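Local coordinates for protein sugar-phosphate aldolase (Thermotoga maritima, PDB 1PVT) that belongs to the class II aldolase and adducin N-terminal domain family and has an AraD-like fold built round a mixed beta sheet, at residues Lys149-Val154 with Glu214-Ile219; Ile7-Lys12 with Gly200-Glu205; Glu36-Tyr41 with Glu57-Ile62; Phe51-Pro56 with Val84-His89. All coordinates share one frame; numbering follows the deposited sequence.

The four contacts run from one end of the molecule to the other. Contacts 1 and 2 share helix 203-224: contact 2 holds its first turn against helix 2-19, and contact 1 lies further along it, with centres 22 Å apart and nearest atoms about 10 Å apart. Contact 2 touches contact 3 where Ile10 CD1 packs on Leu61 CB at 4.0 Å. Contacts 3 and 4 adjoin through the sheet, where Met58 of strand 58-63 pairs with Val84 of strand 79-84. Contacts 1 and 4 lie on opposite sides of the chain's centre, their own centres 39 Å apart. Along the chain, contacts 3 and 4 are both nested inside the loop that contact 2 closes.

Contact 1: Lys149-Val154 with Glu214-Ile219; sequences KIHPEV and EKAAEI
Ile150 and His151, in the turn that leads into the short helix of Val154, pack against Ala216 and Ile219 on one side of the long helix 203-224. His151 is the flat centrepiece. Its CG sits between the backbone N and the carbonyl carbon (chi1 58°). The ring meets the long helix with Ile219 CD1 over one face. That methyl stands over the ring centre, 4.3 Å from the His151 centroid and 7° off the normal, a CH-pi contact. The opposite face carries Glu153 CB, offset toward the rim, so the imidazole is sandwiched between its own chain and the helix. Beside it NE2 of His151 lies 3.8 Å from Ala216 CB, which also takes Val154 CG2 at 4.0 Å.

Ile150 flanks this group. Its CD1 lies 4.3 Å from Ala216 CB and is modelled closer to Ala216 O than is reliable, while its CG2 meets Ile219 CG2 methyl to methyl, again too close for the exact spacing to be trusted. The two isoleucines run alongside in opposite senses. Met147 of helix 144-147 also touches Ala216, and Leu220 adds to the packing round Ile150.

No hydrogen bond crosses between 149-154 and 214-219, so the two are joined by van der Waals contact, mostly apolar. Lys215 NZ stays 6.6 Å from His151 ND1, and Glu153 OE1 is 5.2 Å from the same His151 ND1. Their opposite charges would probably act against each other on the imidazole.

Contact 2: Ile7-Lys12 with Gly200-Glu205; sequences IREIQK and GKDVAE
Glu9 of helix 2-19 reaches across to the start of helix 203-224 and takes the backbone N-H of Ala204 on its OE2. The bond from Ala204 N to Glu9 OE2 is 3.2 Å long and nearly straight (165°), with the donor approaching almost along the C-O axis. Packing is tight round Val203, whose CG1 tucks under the glutamate. It lies 3.8 Å from Glu9 CG and 3.2 Å from Glu9 O.

The carboxylates of Glu9 and Asp202, both on partly exposed residues, meet without bonding. Glu9 OE2 and Asp202 OD2, both acceptors, are 3.3 Å apart, and the two carboxylate planes are 63° apart. On the more open side of the contact, Ala204 CB comes to 3.5 Å from Glu9 OE2. Asp202 is the N-cap: its OD1 accepts from Glu205 N at 3.0 Å, from above the carboxylate plane. Two carboxylates thus serve N-H groups of the first turn, and the positive end of the helix probably offsets part of their mutual repulsion.

Ile10, its CB turned away from 200-205, faces the sheet, where it packs on Ile30, Val32, Leu61 and Ile79. Val203 reaches Ile30 of the same strand 28-34, and Gly200 pairs with Ala122 of strand 122-126, so the two helices meet over one region of the sheet.

Contact 3: Glu36-Tyr41 with Glu57-Ile62; sequences ERPEGY and EMYLLI
Arg37 and Glu57 form a salt bridge, NH2 of Arg37 to OE1 of Glu57 at 2.9 Å. The groups do not meet in a flat, paired fashion: carboxylate and guanidinium planes stand 88° apart, and Glu57 OE2 lies over a face of the guanidinium. The second polar link joins Tyr41 OH to Tyr59 OH. It is modelled very short, at 2.5 Å, and either hydroxyl could be the donor. Tyr59 OH lies in the plane of the Tyr41 ring, and Tyr41 OH in that of Tyr59. The rings therefore meet rim to rim, with planes at 76° and neither over the other's face.

Further contacts line Tyr59. Pro38 CD sits over the centre of one face in a CH-pi contact, modelled too close for its spacing to be trusted, and Pro38 CG is 3.6 Å from Tyr59 CD1. A polar atom, Glu36 O, approaches Tyr59 CD2 at 3.4 Å. Arg37, extended from CG to NE, passes its CD 3.4 Å from Tyr59 CE2 before its guanidinium reaches Glu57. His83 of the neighbouring strand 79-84 also stacks with Tyr59.

The buried phenol of this strand residue is thus held at its tip by a hydroxyl, and a proline lies over one face, which ties the irregular chain 36-41 to strand 58-63. The ion pair adds a second tie, from Arg37 to Glu57, the residue just before that strand.

Contact 4: Phe51-Pro56 with Val84-His89; sequences FDYDGP and VLPGKH
Tyr53 and Gly87 face each other as an antiparallel, hydrogen-bonded pair, their CA atoms 5.1 Å apart. Two bonds close the ring: Tyr53 N to Gly87 O and Gly87 N to Tyr53 O, both 2.7 Å, the first bent to 135°. The pairing is brief, since the chain turns corners at Phe51 and Lys88. Gly87 has a positive phi (97°), and at its backbone angles a CB would press against the carbonyl O of Pro86.

Tyr53 is the main side chain. Its CG is anti to the backbone N (chi1 178°). The ring lies over its own segment, with Gly55 N 3.3 Å above the ring plane, over the centre. Val84 CG1 lies over the opposite face, modelled too close for its distance to carry weight. At the ring's edge Leu85 O is 3.7 Å from Tyr53 CD2, and that carbonyl is hydrogen-bonded to Tyr49 OH. The phenol end, Tyr53 OH, donates to Pro56 O in a bond modelled very short, 2.5 Å. Beyond the ring, Pro86 CG rests against Gly55 O. At the other end Lys88 CG comes to 4.0 Å from Asp52 OD2, but Lys88 NZ stays 6.8 Å from it, too distant for a salt bridge.

The two backbone bonds fix the pairing of 51-56 with the loop leaving strand 79-84, while the buried Tyr53 ring lies between Val84 and Gly55 and spends its hydroxyl on its own turn. The Asp52-Lys88 charges would probably attract only weakly at the surface.

Contact 1: Lys149-Val154 with Glu214-Ile219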
loop_
_atom_site.group_PDB
_atom_site.type_symbol
_atom_site.label_atom_id
_atom_site.label_comp_id
_atom_site.label_asym_id
_atom_site.label_seq_id
_atom_site.Cartn_x
_atom_site.Cartn_y
_atom_site.Cartn_z
ATOM N N LYS A 149 -20.226 5.358 -4.802
ATOM C CA LYS A 149 -20.877 6.650 -4.930
ATOM C C LYS A 149 -21.790 6.892 -3.746
ATOM O O LYS A 149 -22.834 7.531 -3.874
ATOM C CB LYS A 149 -21.669 6.732 -6.240
ATOM C CG LYS A 149 -21.893 8.175 -6.731
ATOM C CD LYS A 149 -22.243 8.256 -8.233
ATOM C CE LYS A 149 -22.206 9.702 -8.750
ATOM N NZ LYS A 149 -22.474 9.824 -10.212
ATOM N N ILE A 150 -21.385 6.379 -2.589
ATOM C CA ILE A 150 -22.167 6.547 -1.375
ATOM C C ILE A 150 -22.059 7.978 -0.893
ATOM O O ILE A 150 -22.932 8.478 -0.185
ATOM C CB ILE A 150 -21.686 5.627 -0.272
ATOM C CG1 ILE A 150 -21.833 4.180 -0.726
ATOM C CG2 ILE A 150 -22.501 5.860 0.982
ATOM C CD1 ILE A 150 -21.327 3.178 0.278
ATOM N N HIS A 151 -20.966 8.629 -1.263
ATOM C CA HIS A 151 -20.758 10.022 -0.918
ATOM C C HIS A 151 -19.669 10.556 -1.814
ATOM O O HIS A 151 -18.677 9.879 -2.089
ATOM C CB HIS A 151 -20.378 10.207 0.556
ATOM C CG HIS A 151 -19.143 9.473 0.970
ATOM N ND1 HIS A 151 -18.340 9.901 2.006
ATOM C CD2 HIS A 151 -18.590 8.326 0.516
ATOM C CE1 HIS A 151 -17.344 9.051 2.169
ATOM N NE2 HIS A 151 -17.472 8.085 1.278
ATOM N N PRO A 152 -19.857 11.782 -2.303
ATOM C CA PRO A 152 -18.901 12.443 -3.189
ATOM C C PRO A 152 -17.459 12.060 -2.883
ATOM O O PRO A 152 -16.746 11.573 -3.750
ATOM C CB PRO A 152 -19.194 13.917 -2.951
ATOM C CG PRO A 152 -20.694 13.903 -2.798
ATOM C CD PRO A 152 -20.928 12.708 -1.891
ATOM N N GLU A 153 -17.045 12.269 -1.642
ATOM C CA GLU A 153 -15.694 11.943 -1.209
ATOM C C GLU A 153 -14.982 10.837 -1.993
ATOM O O GLU A 153 -13.792 10.951 -2.277
ATOM C CB GLU A 153 -15.711 11.575 0.278
ATOM C CG GLU A 153 -15.580 12.766 1.226
ATOM C CD GLU A 153 -14.148 12.964 1.713
ATOM O OE1 GLU A 153 -13.723 12.218 2.630
ATOM O OE2 GLU A 153 -13.447 13.856 1.172
ATOM N N VAL A 154 -15.689 9.769 -2.344
ATOM C CA VAL A 154 -15.059 8.675 -3.077
ATOM C C VAL A 154 -14.710 9.054 -4.508
ATOM O O VAL A 154 -13.560 8.946 -4.938
ATOM C CB VAL A 154 -15.965 7.457 -3.141
ATOM C CG1 VAL A 154 -15.165 6.251 -3.605
ATOM C CG2 VAL A 154 -16.598 7.217 -1.798
ATOM N N GLU A 214 -12.670 3.069 3.445
ATOM C CA GLU A 214 -13.225 2.474 4.653
ATOM C C GLU A 214 -14.564 3.102 5.004
ATOM O O GLU A 214 -15.554 2.407 5.240
ATOM C CB GLU A 214 -12.282 2.691 5.831
ATOM C CG GLU A 214 -11.827 1.429 6.536
ATOM C CD GLU A 214 -12.946 0.447 6.790
ATOM O OE1 GLU A 214 -13.426 -0.171 5.815
ATOM O OE2 GLU A 214 -13.342 0.291 7.964
ATOM N N LYS A 215 -14.582 4.428 5.045
ATOM C CA LYS A 215 -15.789 5.146 5.396
ATOM C C LYS A 215 -16.925 4.717 4.501
ATOM O O LYS A 215 -18.010 4.414 4.984
ATOM C CB LYS A 215 -15.563 6.649 5.289
ATOM C CG LYS A 215 -16.486 7.432 6.180
ATOM C CD LYS A 215 -15.887 8.779 6.553
ATOM C CE LYS A 215 -16.731 9.523 7.607
ATOM N NZ LYS A 215 -16.020 10.726 8.180
ATOM N N ALA A 216 -16.676 4.662 3.198
ATOM C CA ALA A 216 -17.716 4.261 2.261
ATOM C C ALA A 216 -18.168 2.852 2.548
ATOM O O ALA A 216 -19.351 2.555 2.501
ATOM C CB ALA A 216 -17.213 4.348 0.857
ATOM N N ALA A 217 -17.220 1.977 2.842
ATOM C CA ALA A 217 -17.566 0.599 3.129
ATOM C C ALA A 217 -18.428 0.588 4.363
ATOM O O ALA A 217 -19.469 -0.062 4.406
ATOM C CB ALA A 217 -16.323 -0.209 3.371
ATOM N N GLU A 218 -17.991 1.329 5.371
ATOM C CA GLU A 218 -18.708 1.386 6.628
ATOM C C GLU A 218 -20.124 1.917 6.471
ATOM O O GLU A 218 -21.060 1.395 7.084
ATOM C CB GLU A 218 -17.943 2.238 7.625
ATOM C CG GLU A 218 -18.497 2.122 9.018
ATOM C CD GLU A 218 -17.489 2.527 10.058
ATOM O OE1 GLU A 218 -16.366 2.934 9.662
ATOM O OE2 GLU A 218 -17.816 2.432 11.265
ATOM N N ILE A 219 -20.282 2.954 5.656
ATOM C CA ILE A 219 -21.600 3.527 5.412
ATOM C C ILE A 219 -22.474 2.506 4.684
ATOM O O ILE A 219 -23.640 2.325 5.015
ATOM C CB ILE A 219 -21.506 4.797 4.545
ATOM C CG1 ILE A 219 -20.700 5.869 5.268
ATOM C CG2 ILE A 219 -22.892 5.335 4.256
ATOM C CD1 ILE A 219 -20.514 7.141 4.462
#

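Contact 2: Ile7-Lys12 with Gly200-Glu205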
loop_
_atom_site.group_PDB
_atom_site.type_symbol
_atom_site.label_atom_id
_atom_site.label_comp_id
_atom_site.label_asym_id
_atom_site.label_seq_id
_atom_site.Cartn_x
_atom_site.Cartn_y
_atom_site.Cartn_z
ATOM N N ILE A 7 10.340 9.937 6.268
ATOM C CA ILE A 7 10.250 8.943 7.338
ATOM C C ILE A 7 9.192 9.336 8.343
ATOM O O ILE A 7 8.352 8.524 8.728
ATOM C CB ILE A 7 11.565 8.826 8.109
ATOM C CG1 ILE A 7 12.703 8.500 7.151
ATOM C CG2 ILE A 7 11.427 7.786 9.188
ATOM C CD1 ILE A 7 12.391 7.389 6.196
ATOM N N ARG A 8 9.265 10.586 8.784
ATOM C CA ARG A 8 8.305 11.115 9.732
ATOM C C ARG A 8 6.919 11.031 9.109
ATOM O O ARG A 8 5.947 10.715 9.791
ATOM C CB ARG A 8 8.657 12.569 10.080
ATOM C CG ARG A 8 9.793 12.689 11.091
ATOM C CD ARG A 8 10.647 13.933 10.880
ATOM N NE ARG A 8 11.797 13.971 11.793
ATOM C CZ ARG A 8 12.945 14.609 11.542
ATOM N NH1 ARG A 8 13.112 15.266 10.396
ATOM N NH2 ARG A 8 13.929 14.604 12.441
ATOM N N GLU A 9 6.839 11.284 7.806
ATOM C CA GLU A 9 5.566 11.250 7.091
ATOM C C GLU A 9 5.009 9.846 7.084
ATOM O O GLU A 9 3.794 9.633 7.107
ATOM C CB GLU A 9 5.743 11.729 5.656
ATOM C CG GLU A 9 4.553 12.522 5.156
ATOM C CD GLU A 9 4.437 12.507 3.640
ATOM O OE1 GLU A 9 5.457 12.822 2.964
ATOM O OE2 GLU A 9 3.324 12.184 3.135
ATOM N N ILE A 10 5.913 8.883 7.034
ATOM C CA ILE A 10 5.521 7.491 7.056
ATOM C C ILE A 10 5.113 7.105 8.469
ATOM O O ILE A 10 4.078 6.469 8.670
ATOM C CB ILE A 10 6.679 6.587 6.614
ATOM C CG1 ILE A 10 6.833 6.692 5.092
ATOM C CG2 ILE A 10 6.454 5.134 7.107
ATOM C CD1 ILE A 10 7.868 5.730 4.498
ATOM N N GLN A 11 5.931 7.481 9.448
ATOM C CA GLN A 11 5.646 7.164 10.838
ATOM C C GLN A 11 4.307 7.733 11.275
ATOM O O GLN A 11 3.535 7.062 11.962
ATOM C CB GLN A 11 6.753 7.694 11.725
ATOM C CG GLN A 11 8.025 6.910 11.588
ATOM C CD GLN A 11 9.069 7.340 12.591
ATOM O OE1 GLN A 11 9.581 8.461 12.529
ATOM N NE2 GLN A 11 9.386 6.456 13.535
ATOM N N LYS A 12 4.031 8.966 10.871
ATOM C CA LYS A 12 2.770 9.605 11.212
ATOM C C LYS A 12 1.607 8.764 10.681
ATOM O O LYS A 12 0.630 8.534 11.389
ATOM C CB LYS A 12 2.727 11.021 10.636
ATOM C CG LYS A 12 1.411 11.747 10.866
ATOM C CD LYS A 12 1.495 13.226 10.475
ATOM C CE LYS A 12 0.118 13.909 10.546
ATOM N NZ LYS A 12 -0.496 13.856 11.911
ATOM N N GLY A 200 -0.601 7.167 -4.076
ATOM C CA GLY A 200 -0.788 8.603 -4.007
ATOM C C GLY A 200 0.483 9.405 -4.189
ATOM O O GLY A 200 1.587 8.862 -4.118
ATOM N N LYS A 201 0.327 10.705 -4.423
ATOM C CA LYS A 201 1.477 11.586 -4.600
ATOM C C LYS A 201 2.450 11.398 -3.419
ATOM O O LYS A 201 3.660 11.525 -3.587
ATOM C CB LYS A 201 1.028 13.059 -4.684
ATOM C CG LYS A 201 -0.124 13.341 -5.652
ATOM C CD LYS A 201 0.222 12.971 -7.089
ATOM C CE LYS A 201 -1.014 13.033 -8.010
ATOM N NZ LYS A 201 -1.565 14.408 -8.216
ATOM N N ASP A 202 1.913 11.113 -2.230
ATOM C CA ASP A 202 2.727 10.886 -1.030
ATOM C C ASP A 202 1.970 9.973 -0.065
ATOM O O ASP A 202 0.749 9.814 -0.185
ATOM C CB ASP A 202 3.085 12.212 -0.348
ATOM C CG ASP A 202 1.866 13.002 0.090
ATOM O OD1 ASP A 202 0.726 12.556 -0.178
ATOM O OD2 ASP A 202 2.052 14.080 0.706
ATOM N N VAL A 203 2.688 9.376 0.885
ATOM C CA VAL A 203 2.060 8.451 1.814
ATOM C C VAL A 203 0.774 9.001 2.407
ATOM O O VAL A 203 -0.243 8.304 2.438
ATOM C CB VAL A 203 3.007 8.043 2.948
ATOM C CG1 VAL A 203 3.147 9.161 3.960
ATOM C CG2 VAL A 203 2.488 6.788 3.598
ATOM N N ALA A 204 0.806 10.251 2.856
ATOM C CA ALA A 204 -0.375 10.885 3.443
ATOM C C ALA A 204 -1.591 10.806 2.523
ATOM O O ALA A 204 -2.718 10.646 2.993
ATOM C CB ALA A 204 -0.079 12.344 3.779
ATOM N N GLU A 205 -1.369 10.933 1.218
ATOM C CA GLU A 205 -2.467 10.866 0.259
ATOM C C GLU A 205 -2.968 9.425 0.130
ATOM O O GLU A 205 -4.173 9.189 0.006
ATOM C CB GLU A 205 -2.026 11.401 -1.107
ATOM C CG GLU A 205 -3.088 11.243 -2.199
ATOM C CD GLU A 205 -2.675 11.849 -3.538
ATOM O OE1 GLU A 205 -2.759 13.089 -3.688
ATOM O OE2 GLU A 205 -2.261 11.083 -4.439
#

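Contact 3: Glu36-Tyr41 with Glu57-Ile62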
loop_
_atom_site.group_PDB
_atom_site.type_symbol
_atom_site.label_atom_id
_atom_site.label_comp_id
_atom_site.label_asym_id
_atom_site.label_seq_id
_atom_site.Cartn_x
_atom_site.Cartn_y
_atom_site.Cartn_z
ATOM N N GLU A 36 15.380 11.452 -5.689
ATOM C CA GLU A 36 16.810 11.713 -5.742
ATOM C C GLU A 36 17.569 10.515 -5.189
ATOM O O GLU A 36 17.320 9.375 -5.583
ATOM C CB GLU A 36 17.119 12.958 -4.917
ATOM C CG GLU A 36 16.078 14.042 -5.098
ATOM C CD GLU A 36 16.124 15.091 -4.012
ATOM O OE1 GLU A 36 17.088 15.883 -4.001
ATOM O OE2 GLU A 36 15.199 15.116 -3.168
ATOM N N ARG A 37 18.501 10.787 -4.278
ATOM C CA ARG A 37 19.304 9.749 -3.641
ATOM C C ARG A 37 19.602 10.188 -2.224
ATOM O O ARG A 37 19.755 11.376 -1.955
ATOM C CB ARG A 37 20.614 9.537 -4.391
ATOM C CG ARG A 37 20.417 9.304 -5.865
ATOM C CD ARG A 37 21.598 8.590 -6.474
ATOM N NE ARG A 37 21.319 8.200 -7.852
ATOM C CZ ARG A 37 22.139 7.461 -8.590
ATOM N NH1 ARG A 37 23.282 7.039 -8.068
ATOM N NH2 ARG A 37 21.822 7.145 -9.842
ATOM N N PRO A 38 19.690 9.230 -1.295
ATOM C CA PRO A 38 19.965 9.443 0.132
ATOM C C PRO A 38 21.270 10.189 0.439
ATOM O O PRO A 38 22.346 9.725 0.066
ATOM C CB PRO A 38 19.982 8.022 0.689
ATOM C CG PRO A 38 19.050 7.286 -0.236
ATOM C CD PRO A 38 19.463 7.805 -1.577
ATOM N N GLU A 39 21.173 11.332 1.120
ATOM C CA GLU A 39 22.362 12.112 1.482
ATOM C C GLU A 39 23.223 11.322 2.468
ATOM O O GLU A 39 24.421 11.127 2.244
ATOM C CB GLU A 39 21.975 13.470 2.104
ATOM C CG GLU A 39 23.154 14.210 2.785
ATOM C CD GLU A 39 22.827 15.643 3.214
ATOM O OE1 GLU A 39 21.786 15.858 3.884
ATOM O OE2 GLU A 39 23.625 16.553 2.888
ATOM N N GLY A 40 22.615 10.876 3.563
ATOM C CA GLY A 40 23.355 10.095 4.535
ATOM C C GLY A 40 23.603 8.720 3.949
ATOM O O GLY A 40 23.093 7.709 4.447
ATOM N N TYR A 41 24.378 8.677 2.868
ATOM C CA TYR A 41 24.668 7.409 2.219
ATOM C C TYR A 41 25.415 6.509 3.185
ATOM O O TYR A 41 26.500 6.855 3.659
ATOM C CB TYR A 41 25.485 7.611 0.937
ATOM C CG TYR A 41 24.895 6.816 -0.199
ATOM C CD1 TYR A 41 24.129 7.438 -1.193
ATOM C CD2 TYR A 41 25.005 5.421 -0.222
ATOM C CE1 TYR A 41 23.482 6.689 -2.178
ATOM C CE2 TYR A 41 24.363 4.662 -1.195
ATOM C CZ TYR A 41 23.603 5.299 -2.170
ATOM O OH TYR A 41 22.966 4.539 -3.125
ATOM N N GLU A 57 16.642 1.602 -11.754
ATOM C CA GLU A 57 17.276 1.768 -10.455
ATOM C C GLU A 57 16.419 2.727 -9.639
ATOM O O GLU A 57 15.817 3.645 -10.203
ATOM C CB GLU A 57 18.667 2.362 -10.633
ATOM C CG GLU A 57 19.258 2.919 -9.357
ATOM C CD GLU A 57 20.303 3.982 -9.628
ATOM O OE1 GLU A 57 20.002 4.930 -10.388
ATOM O OE2 GLU A 57 21.422 3.874 -9.082
HETATM N N MSE A 58 16.359 2.515 -8.323
HETATM C CA MSE A 58 15.577 3.385 -7.439
HETATM C C MSE A 58 15.931 3.221 -5.970
HETATM O O MSE A 58 16.644 2.302 -5.583
HETATM C CB MSE A 58 14.074 3.121 -7.596
HETATM C CG MSE A 58 13.646 1.728 -7.138
HETATM SE SE MSE A 58 11.733 1.484 -6.827
HETATM C CE MSE A 58 11.161 0.894 -8.581
ATOM N N TYR A 59 15.419 4.140 -5.163
ATOM C CA TYR A 59 15.611 4.114 -3.720
ATOM C C TYR A 59 14.216 4.119 -3.127
ATOM O O TYR A 59 13.421 5.010 -3.413
ATOM C CB TYR A 59 16.327 5.364 -3.229
ATOM C CG TYR A 59 17.766 5.480 -3.629
ATOM C CD1 TYR A 59 18.777 4.896 -2.870
ATOM C CD2 TYR A 59 18.128 6.233 -4.739
ATOM C CE1 TYR A 59 20.116 5.076 -3.205
ATOM C CE2 TYR A 59 19.454 6.414 -5.084
ATOM C CZ TYR A 59 20.446 5.843 -4.319
ATOM O OH TYR A 59 21.756 6.081 -4.671
ATOM N N LEU A 60 13.900 3.126 -2.312
ATOM C CA LEU A 60 12.585 3.117 -1.713
ATOM C C LEU A 60 12.606 2.744 -0.234
ATOM O O LEU A 60 13.399 1.902 0.223
ATOM C CB LEU A 60 11.628 2.191 -2.483
ATOM C CG LEU A 60 11.466 0.747 -1.995
ATOM C CD1 LEU A 60 10.117 0.184 -2.433
ATOM C CD2 LEU A 60 12.614 -0.096 -2.515
ATOM N N LEU A 61 11.725 3.418 0.501
ATOM C CA LEU A 61 11.540 3.225 1.925
ATOM C C LEU A 61 10.367 2.275 2.064
ATOM O O LEU A 61 9.308 2.500 1.484
ATOM C CB LEU A 61 11.208 4.563 2.595
ATOM C CG LEU A 61 12.359 5.536 2.884
ATOM C CD1 LEU A 61 11.826 6.953 3.063
ATOM C CD2 LEU A 61 13.117 5.053 4.123
ATOM N N ILE A 62 10.560 1.203 2.814
ATOM C CA ILE A 62 9.486 0.251 3.005
ATOM C C ILE A 62 9.585 -0.324 4.404
ATOM O O ILE A 62 10.671 -0.495 4.946
ATOM C CB ILE A 62 9.556 -0.890 1.969
ATOM C CG1 ILE A 62 8.321 -1.787 2.085
ATOM C CG2 ILE A 62 10.800 -1.721 2.203
ATOM C CD1 ILE A 62 8.233 -2.853 1.013
#

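Contact 4: Phe51-Pro56 with Val84-His89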
loop_
_atom_site.group_PDB
_atom_site.type_symbol
_atom_site.label_atom_id
_atom_site.label_comp_id
_atom_site.label_asym_id
_atom_site.label_seq_id
_atom_site.Cartn_x
_atom_site.Cartn_y
_atom_site.Cartn_z
ATOM N N PHE A 51 15.055 -13.222 -6.431
ATOM C CA PHE A 51 14.590 -13.321 -7.809
ATOM C C PHE A 51 15.376 -12.312 -8.646
ATOM O O PHE A 51 16.090 -11.473 -8.089
ATOM C CB PHE A 51 13.089 -13.020 -7.881
ATOM C CG PHE A 51 12.704 -11.638 -7.392
ATOM C CD1 PHE A 51 12.704 -10.547 -8.263
ATOM C CD2 PHE A 51 12.318 -11.437 -6.067
ATOM C CE1 PHE A 51 12.320 -9.278 -7.821
ATOM C CE2 PHE A 51 11.936 -10.177 -5.617
ATOM C CZ PHE A 51 11.936 -9.094 -6.494
ATOM N N ASP A 52 15.259 -12.378 -9.970
ATOM C CA ASP A 52 16.010 -11.442 -10.800
ATOM C C ASP A 52 15.289 -10.160 -11.167
ATOM O O ASP A 52 14.384 -10.148 -12.012
ATOM C CB ASP A 52 16.494 -12.094 -12.089
ATOM C CG ASP A 52 17.358 -11.151 -12.909
ATOM O OD1 ASP A 52 16.832 -10.128 -13.414
ATOM O OD2 ASP A 52 18.571 -11.429 -13.027
ATOM N N TYR A 53 15.727 -9.072 -10.545
ATOM C CA TYR A 53 15.148 -7.770 -10.792
ATOM C C TYR A 53 15.744 -7.162 -12.054
ATOM O O TYR A 53 16.961 -7.048 -12.187
ATOM C CB TYR A 53 15.407 -6.854 -9.606
ATOM C CG TYR A 53 14.881 -5.474 -9.828
ATOM C CD1 TYR A 53 13.519 -5.256 -10.002
ATOM C CD2 TYR A 53 15.744 -4.386 -9.902
ATOM C CE1 TYR A 53 13.021 -3.984 -10.247
ATOM C CE2 TYR A 53 15.264 -3.103 -10.148
ATOM C CZ TYR A 53 13.897 -2.905 -10.318
ATOM O OH TYR A 53 13.400 -1.632 -10.550
ATOM N N ASP A 54 14.868 -6.771 -12.974
ATOM C CA ASP A 54 15.283 -6.180 -14.237
ATOM C C ASP A 54 14.613 -4.830 -14.488
ATOM O O ASP A 54 14.491 -4.387 -15.630
ATOM C CB ASP A 54 14.964 -7.145 -15.386
ATOM C CG ASP A 54 15.202 -6.524 -16.761
ATOM O OD1 ASP A 54 16.330 -6.040 -17.012
ATOM O OD2 ASP A 54 14.259 -6.518 -17.588
ATOM N N GLY A 55 14.170 -4.174 -13.423
ATOM C CA GLY A 55 13.535 -2.877 -13.583
ATOM C C GLY A 55 14.558 -1.780 -13.355
ATOM O O GLY A 55 15.694 -2.077 -12.977
ATOM N N PRO A 56 14.199 -0.501 -13.574
ATOM C CA PRO A 56 15.138 0.612 -13.373
ATOM C C PRO A 56 15.735 0.660 -11.964
ATOM O O PRO A 56 15.389 -0.137 -11.093
ATOM C CB PRO A 56 14.287 1.845 -13.673
ATOM C CG PRO A 56 13.312 1.335 -14.700
ATOM C CD PRO A 56 12.921 -0.017 -14.134
ATOM N N VAL A 84 17.488 -0.001 -4.940
ATOM C CA VAL A 84 17.109 -1.081 -5.835
ATOM C C VAL A 84 17.926 -1.056 -7.121
ATOM O O VAL A 84 17.761 -0.186 -7.989
ATOM C CB VAL A 84 15.598 -1.017 -6.151
ATOM C CG1 VAL A 84 15.213 -2.112 -7.120
ATOM C CG2 VAL A 84 14.803 -1.176 -4.865
ATOM N N LEU A 85 18.829 -2.029 -7.209
ATOM C CA LEU A 85 19.708 -2.178 -8.352
ATOM C C LEU A 85 19.358 -3.426 -9.105
ATOM O O LEU A 85 19.212 -4.503 -8.515
ATOM C CB LEU A 85 21.163 -2.269 -7.906
ATOM C CG LEU A 85 21.709 -0.941 -7.397
ATOM C CD1 LEU A 85 23.082 -1.169 -6.814
ATOM C CD2 LEU A 85 21.727 0.087 -8.534
ATOM N N PRO A 86 19.219 -3.299 -10.428
ATOM C CA PRO A 86 18.886 -4.452 -11.257
ATOM C C PRO A 86 19.761 -5.616 -10.828
ATOM O O PRO A 86 20.689 -5.464 -10.024
ATOM C CB PRO A 86 19.219 -3.968 -12.663
ATOM C CG PRO A 86 18.899 -2.499 -12.591
ATOM C CD PRO A 86 19.474 -2.101 -11.251
ATOM N N GLY A 87 19.473 -6.783 -11.368
ATOM C CA GLY A 87 20.273 -7.923 -11.002
ATOM C C GLY A 87 19.550 -8.655 -9.914
ATOM O O GLY A 87 18.322 -8.629 -9.854
ATOM N N LYS A 88 20.310 -9.293 -9.037
ATOM C CA LYS A 88 19.720 -10.068 -7.960
ATOM C C LYS A 88 20.030 -9.454 -6.605
ATOM O O LYS A 88 19.699 -10.020 -5.558
ATOM C CB LYS A 88 20.249 -11.503 -8.030
ATOM C CG LYS A 88 19.946 -12.199 -9.362
ATOM C CD LYS A 88 20.803 -13.442 -9.568
ATOM C CE LYS A 88 20.639 -14.432 -8.416
ATOM N NZ LYS A 88 21.540 -15.618 -8.568
ATOM N N HIS A 89 20.649 -8.279 -6.623
ATOM C CA HIS A 89 21.000 -7.643 -5.372
ATOM C C HIS A 89 20.482 -6.243 -5.154
ATOM O O HIS A 89 20.374 -5.424 -6.077
ATOM C CB HIS A 89 22.514 -7.677 -5.186
ATOM C CG HIS A 89 23.052 -9.060 -4.993
ATOM N ND1 HIS A 89 22.687 -9.854 -3.925
ATOM C CD2 HIS A 89 23.891 -9.807 -5.748
ATOM C CE1 HIS A 89 23.279 -11.031 -4.031
ATOM N NE2 HIS A 89 24.016 -11.030 -5.129
#